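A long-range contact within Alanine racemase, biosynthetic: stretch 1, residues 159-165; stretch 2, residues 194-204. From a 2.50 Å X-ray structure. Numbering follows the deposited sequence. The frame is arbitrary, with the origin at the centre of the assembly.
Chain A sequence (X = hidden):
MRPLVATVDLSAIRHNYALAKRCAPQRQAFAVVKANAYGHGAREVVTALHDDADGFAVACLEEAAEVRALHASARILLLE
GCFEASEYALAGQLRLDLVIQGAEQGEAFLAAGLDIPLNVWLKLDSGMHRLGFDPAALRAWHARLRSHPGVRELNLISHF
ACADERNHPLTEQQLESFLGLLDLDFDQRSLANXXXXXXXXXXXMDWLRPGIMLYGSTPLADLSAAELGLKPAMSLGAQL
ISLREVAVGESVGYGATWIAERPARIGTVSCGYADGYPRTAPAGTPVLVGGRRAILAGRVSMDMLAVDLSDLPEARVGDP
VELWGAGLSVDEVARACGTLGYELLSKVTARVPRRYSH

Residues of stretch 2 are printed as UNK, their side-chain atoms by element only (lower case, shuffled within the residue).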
# COMPACT_ATOMS: atom_id res chain seq x y z
N HIS A 159 -17.08 11.19 -16.28
CA HIS A 159 -16.16 11.52 -15.20
C HIS A 159 -15.09 12.51 -15.67
O HIS A 159 -14.50 12.32 -16.73
CB HIS A 159 -15.52 10.22 -14.67
CG HIS A 159 -14.72 10.39 -13.42
ND1 HIS A 159 -15.29 10.55 -12.18
CD2 HIS A 159 -13.38 10.41 -13.22
CE1 HIS A 159 -14.34 10.67 -11.27
NE2 HIS A 159 -13.17 10.59 -11.88
N PHE A 160 -14.87 13.56 -14.87
CA PHE A 160 -13.90 14.62 -15.19
C PHE A 160 -12.46 14.16 -15.02
O PHE A 160 -12.18 13.31 -14.17
CB PHE A 160 -14.10 15.83 -14.28
CG PHE A 160 -15.30 16.67 -14.62
CD1 PHE A 160 -15.39 17.33 -15.85
CD2 PHE A 160 -16.32 16.85 -13.69
CE1 PHE A 160 -16.49 18.12 -16.15
CE2 PHE A 160 -17.42 17.64 -13.99
CZ PHE A 160 -17.51 18.28 -15.21
N ALA A 161 -11.55 14.74 -15.80
CA ALA A 161 -10.11 14.44 -15.67
C ALA A 161 -9.33 15.48 -14.86
O ALA A 161 -8.26 15.19 -14.33
CB ALA A 161 -9.48 14.26 -17.05
N CYS A 162 -9.86 16.70 -14.79
CA CYS A 162 -9.11 17.83 -14.23
C CYS A 162 -9.98 18.76 -13.39
O CYS A 162 -9.61 19.93 -13.18
CB CYS A 162 -8.43 18.64 -15.34
SG CYS A 162 -7.46 17.70 -16.53
N ALA A 163 -11.10 18.26 -12.89
CA ALA A 163 -11.97 19.06 -12.03
C ALA A 163 -11.27 19.54 -10.75
O ALA A 163 -11.76 20.43 -10.06
CB ALA A 163 -13.24 18.29 -11.69
N ASP A 164 -10.10 18.96 -10.45
CA ASP A 164 -9.30 19.35 -9.29
C ASP A 164 -8.67 20.74 -9.46
O ASP A 164 -8.36 21.41 -8.48
CB ASP A 164 -8.21 18.30 -9.01
CG ASP A 164 -7.14 18.25 -10.09
OD1 ASP A 164 -7.48 18.06 -11.28
OD2 ASP A 164 -5.95 18.40 -9.75
N GLU A 165 -8.48 21.15 -10.72
CA GLU A 165 -7.91 22.45 -11.05
C GLU A 165 -9.00 23.51 -11.20
O GLU A 165 -10.17 23.19 -11.39
CB GLU A 165 -7.05 22.35 -12.31
CG GLU A 165 -5.65 21.83 -12.04
CD GLU A 165 -5.02 21.15 -13.23
OE1 GLU A 165 -4.25 21.82 -13.95
OE2 GLU A 165 -5.29 19.94 -13.45
N UNK A 194 -16.06 14.51 -6.26
CA UNK A 194 -15.93 15.42 -5.11
C UNK A 194 -15.55 16.82 -5.56
O UNK A 194 -16.19 17.81 -5.17
o UNK A 194 -15.30 13.67 -3.53
c UNK A 194 -14.90 14.90 -4.11
N UNK A 195 -14.52 16.90 -6.40
CA UNK A 195 -14.06 18.15 -6.98
C UNK A 195 -15.22 18.95 -7.57
O UNK A 195 -15.42 20.12 -7.22
c UNK A 195 -12.99 17.89 -8.03
N UNK A 196 -16.00 18.30 -8.43
CA UNK A 196 -17.11 18.95 -9.11
C UNK A 196 -18.28 19.24 -8.17
O UNK A 196 -18.99 20.24 -8.36
c UNK A 196 -17.57 18.12 -10.30
N UNK A 197 -18.48 18.39 -7.16
CA UNK A 197 -19.55 18.59 -6.18
C UNK A 197 -19.37 19.94 -5.48
O UNK A 197 -20.35 20.62 -5.14
c UNK A 197 -20.45 17.85 -3.91
c UNK A 197 -20.17 16.18 -5.75
c UNK A 197 -19.61 17.46 -5.13
N UNK A 198 -18.11 20.32 -5.28
CA UNK A 198 -17.79 21.54 -4.57
C UNK A 198 -17.64 22.77 -5.47
O UNK A 198 -17.83 23.89 -5.01
c UNK A 198 -16.53 21.36 -3.71
c UNK A 198 -17.25 21.31 -1.29
c UNK A 198 -15.32 19.90 -2.07
c UNK A 198 -16.66 20.51 -2.45
N UNK A 199 -17.32 22.56 -6.74
CA UNK A 199 -16.94 23.68 -7.60
C UNK A 199 -17.65 23.81 -8.95
O UNK A 199 -17.62 24.88 -9.56
c UNK A 199 -15.42 23.74 -7.83
o UNK A 199 -14.98 22.52 -8.45
c UNK A 199 -14.68 23.92 -6.50
N UNK A 200 -18.28 22.73 -9.44
CA UNK A 200 -18.95 22.76 -10.75
C UNK A 200 -20.45 22.44 -10.64
O UNK A 200 -20.88 21.34 -11.00
c UNK A 200 -18.32 21.77 -11.79
c UNK A 200 -15.94 22.79 -11.79
c UNK A 200 -18.66 22.17 -13.22
c UNK A 200 -16.81 21.57 -11.58
N UNK A 201 -21.27 23.41 -10.16
CA UNK A 201 -22.71 23.15 -9.97
C UNK A 201 -23.44 22.66 -11.24
O UNK A 201 -24.41 21.91 -11.13
c UNK A 201 -23.27 24.49 -9.48
c UNK A 201 -20.92 24.79 -9.76
c UNK A 201 -22.23 25.51 -9.82
N UNK A 202 -22.96 23.07 -12.41
CA UNK A 202 -23.48 22.60 -13.70
C UNK A 202 -23.30 21.09 -13.92
O UNK A 202 -23.98 20.49 -14.75
c UNK A 202 -22.85 23.37 -14.85
N UNK A 203 -22.38 20.48 -13.17
CA UNK A 203 -22.11 19.05 -13.28
C UNK A 203 -22.94 18.22 -12.30
O UNK A 203 -22.88 16.99 -12.34
c UNK A 203 -20.63 18.78 -13.08
N UNK A 204 -23.69 18.89 -11.43
CA UNK A 204 -24.43 18.22 -10.35
C UNK A 204 -25.46 17.21 -10.86
O UNK A 204 -25.60 16.13 -10.27
n UNK A 204 -22.39 20.75 -7.42
c UNK A 204 -23.44 21.46 -7.06
c UNK A 204 -22.79 19.81 -8.34
n UNK A 204 -24.50 21.02 -7.71
c UNK A 204 -25.09 19.23 -9.40
c UNK A 204 -24.12 19.97 -8.52

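Position 194 lies in the helix of the second stretch, with a side chain of one carbon followed by one oxygen. It stays out of reach of the first stretch, its oxygen hydrogen-bonded elsewhere in the structure; this is Ser194. Position 195 has a single side-chain carbon, directed toward the first stretch, where its CB lies 3.7 Å from CB of Ala163 and 3.5 Å from the Ala163 carbonyl O, so it is Ala195. Position 196 likewise ends at CB, which approaches CE2 of Phe160 at 3.7 Å, obliquely to the ring, and is Ala196.

At position 197 one carbon carries two more, a fork that identifies Val197; it makes no contact with the first stretch. Position 198 has four carbons forked at the second, the pattern of Leu198, and is also remote. At position 199 the first carbon bears one oxygen and one carbon, as in Thr199. Its OG1 sits 4.2 Å from O of Ala163, too far for a hydrogen bond, and instead donates to the carbonyl O of Ala195 at 2.7 Å, one turn back along the helix.

Position 200 has four carbons forked at the first, one arm two carbons long. Its CA-to-CB bond points toward the first stretch, but the side chain comes no nearer than 4.5 Å, from its short-arm carbon to CZ of Phe160, a loose approach to the ring; this is Ile200. Here the chain leaves helical geometry. The three carbons of position 201 close a ring onto the backbone nitrogen, so this is Pro201, exposed and out of reach of the first stretch. Position 202 has one carbon, also out of reach, and is Ala202. The single carbon of position 203 points toward the first stretch, its CB lying 3.5 Å from CE2 of Phe160 at the ring edge; it is Ala203. Position 204 has one carbon leading to a five-membered ring of three carbons and two nitrogens, hence His204. It does not reach the first stretch, but its NE2 donates to Val197 O at 3.1 Å.

The contact is small, burying 238 Å² over both sides, and no hydrogen bond crosses it. It rests on apolar packing at two sites. Phe160 brings CE2 against the methyls of Ala196 and Ala203. Ala163, within the type I turn from Cys162 to Glu165, meets Ala195 methyl to methyl. The backbones come close here, the CA atoms of Asp164 and Ala195 lying 5.4 Å apart, with the CA-to-CB bond of Asp164 pointing away and that of Ala195 toward the other stretch.

Stretch 2 (194-204) SAAVLTIPAAH
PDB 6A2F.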